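Side-chain contact in CrtC domain-containing protein (Fusarium vanettenii 77-13-4, PDB 7A0Q), which probably hydrates the isoflavonoid phytoalexin kievitone, acting as a lyase-class hydratase built on a pair of lipocalin-like domains: residues D286-I291 with D296-S301. Residues are numbered along the deposited sequence; the frame is centred on the assembly and turned at random.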
# COMPACT_ATOMS: atom_id res chain seq x y z
N ASP A 286 2.37 -8.43 -15.63
CA ASP A 286 3.81 -8.43 -15.49
C ASP A 286 4.31 -7.05 -15.88
O ASP A 286 3.64 -6.31 -16.60
CB ASP A 286 4.49 -9.50 -16.37
CG ASP A 286 4.03 -10.91 -16.03
OD1 ASP A 286 4.65 -11.54 -15.15
OD2 ASP A 286 3.03 -11.36 -16.62
N TRP A 287 5.49 -6.69 -15.36
CA TRP A 287 6.04 -5.35 -15.57
C TRP A 287 7.56 -5.42 -15.61
O TRP A 287 8.18 -6.34 -15.07
CB TRP A 287 5.62 -4.37 -14.45
CG TRP A 287 4.14 -4.22 -14.29
CD1 TRP A 287 3.35 -3.25 -14.81
CD2 TRP A 287 3.28 -5.08 -13.54
NE1 TRP A 287 2.04 -3.46 -14.45
CE2 TRP A 287 1.97 -4.58 -13.67
CE3 TRP A 287 3.49 -6.23 -12.77
CZ2 TRP A 287 0.87 -5.20 -13.06
CZ3 TRP A 287 2.40 -6.84 -12.17
CH2 TRP A 287 1.11 -6.32 -12.32
N LYS A 288 8.15 -4.41 -16.24
CA LYS A 288 9.56 -4.09 -16.07
C LYS A 288 9.69 -2.67 -15.54
O LYS A 288 8.96 -1.77 -15.97
CB LYS A 288 10.33 -4.23 -17.40
CG LYS A 288 10.63 -5.68 -17.78
CD LYS A 288 11.46 -5.78 -19.05
CE LYS A 288 10.98 -6.92 -19.94
NZ LYS A 288 12.05 -7.42 -20.86
N LEU A 289 10.62 -2.49 -14.60
CA LEU A 289 11.01 -1.17 -14.12
C LEU A 289 12.51 -1.02 -14.26
O LEU A 289 13.26 -1.92 -13.86
CB LEU A 289 10.62 -0.96 -12.65
CG LEU A 289 9.14 -1.02 -12.29
CD1 LEU A 289 8.97 -1.11 -10.77
CD2 LEU A 289 8.38 0.17 -12.84
N LYS A 290 12.94 0.10 -14.80
CA LYS A 290 14.35 0.47 -14.85
C LYS A 290 14.47 1.73 -14.01
O LYS A 290 14.02 2.79 -14.44
CB LYS A 290 14.79 0.71 -16.29
CG LYS A 290 16.18 1.24 -16.49
CD LYS A 290 16.68 0.90 -17.89
CE LYS A 290 18.19 1.01 -17.96
NZ LYS A 290 18.81 0.41 -16.75
N ILE A 291 15.03 1.63 -12.80
CA ILE A 291 15.15 2.78 -11.90
C ILE A 291 16.53 3.40 -12.09
O ILE A 291 17.55 2.75 -11.83
CB ILE A 291 14.89 2.38 -10.44
CG1 ILE A 291 13.51 1.71 -10.32
CG2 ILE A 291 14.97 3.63 -9.54
CD1 ILE A 291 13.17 1.19 -8.91
N ASP A 296 17.35 -2.65 -12.28
CA ASP A 296 16.21 -2.98 -13.13
C ASP A 296 15.54 -4.23 -12.58
O ASP A 296 16.17 -5.07 -11.93
CB ASP A 296 16.59 -3.17 -14.61
CG ASP A 296 17.77 -4.09 -14.82
OD1 ASP A 296 17.99 -5.01 -14.00
OD2 ASP A 296 18.50 -3.91 -15.82
N PHE A 297 14.24 -4.32 -12.81
CA PHE A 297 13.40 -5.32 -12.15
C PHE A 297 12.38 -5.88 -13.12
O PHE A 297 11.84 -5.16 -13.97
CB PHE A 297 12.68 -4.71 -10.94
CG PHE A 297 13.61 -4.01 -9.99
CD1 PHE A 297 14.20 -4.69 -8.94
CD2 PHE A 297 13.93 -2.67 -10.18
CE1 PHE A 297 15.08 -4.05 -8.08
CE2 PHE A 297 14.81 -2.02 -9.33
CZ PHE A 297 15.38 -2.70 -8.27
N LYS A 298 12.12 -7.18 -12.98
CA LYS A 298 11.09 -7.90 -13.72
C LYS A 298 10.08 -8.39 -12.69
O LYS A 298 10.41 -9.22 -11.85
CB LYS A 298 11.70 -9.07 -14.50
CG LYS A 298 10.69 -9.97 -15.18
CD LYS A 298 9.91 -9.25 -16.27
CE LYS A 298 8.40 -9.43 -16.09
NZ LYS A 298 8.02 -10.84 -15.77
N LEU A 299 8.85 -7.87 -12.75
CA LEU A 299 7.86 -8.08 -11.70
C LEU A 299 6.66 -8.84 -12.24
O LEU A 299 6.25 -8.64 -13.39
CB LEU A 299 7.42 -6.73 -11.10
CG LEU A 299 8.55 -5.73 -10.81
CD1 LEU A 299 8.74 -4.69 -11.93
CD2 LEU A 299 8.34 -5.05 -9.45
N SER A 300 6.08 -9.71 -11.41
CA SER A 300 4.99 -10.58 -11.85
C SER A 300 3.93 -10.67 -10.77
O SER A 300 4.24 -10.92 -9.60
CB SER A 300 5.51 -11.98 -12.18
OG SER A 300 6.51 -11.90 -13.17
N SER A 301 2.68 -10.48 -11.17
CA SER A 301 1.58 -10.67 -10.23
C SER A 301 1.51 -12.14 -9.81
O SER A 301 1.67 -13.04 -10.63
CB SER A 301 0.27 -10.21 -10.84
OG SER A 301 -0.78 -10.28 -9.88
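Trp-287 and Leu-289 each exchange a pair of backbone hydrogen bonds with Leu-299 and Phe-297, respectively, joining the antiparallel strands 286-291 and 296-301 (166° between their directions) as neighbours in a hairpin of the eight-stranded lipocalin-like barrel. The straightest of the four runs from Leu-299 N to Trp-287 O, 2.9 Å long.

Residues alternate between two faces. On one, Leu-299 CD1 sits 3.7 Å from Leu-289 CG, the two side chains crossing at about a right angle, and it also reaches Trp-287 CB. Ile-291 sends its CD1 to Phe-297 CE2, 3.6 Å away. The six-membered ring of Trp-287 extends toward Ser-301, whose backbone N lies at the ring edge, near its plane, 3.8 Å from Trp-287 CZ3. Phe-222, from the barrel strand 218-225, touches Leu-289 and Leu-299 and meets the Trp-287 ring edge-to-face.

The other face is polar. Asp-286 OD1 takes a short bond from Ser-300 OG (2.7 Å), arriving nearly along the C-O axis. Lys-298 starts with CG anti to its backbone N (chi1 173°), then bends at chi2, chi3 and chi4; this curls its CE over Trp-287 O at 3.3 Å. Lys-298 NZ donates to Ser-300 OG at 3.2 Å. A salt bridge also links Lys-298 NZ to Asp-286 OD1, though its hydrogen bond is long and weak at 3.5 Å. Asp-286 OD2 is in a salt bridge with NE of Arg-272, from strand 259-275.

Gripped at both oxygens, the buried Asp-286 carboxylate is probably restricted in its rotation, and its two basic partners would be expected to favour the ionised form.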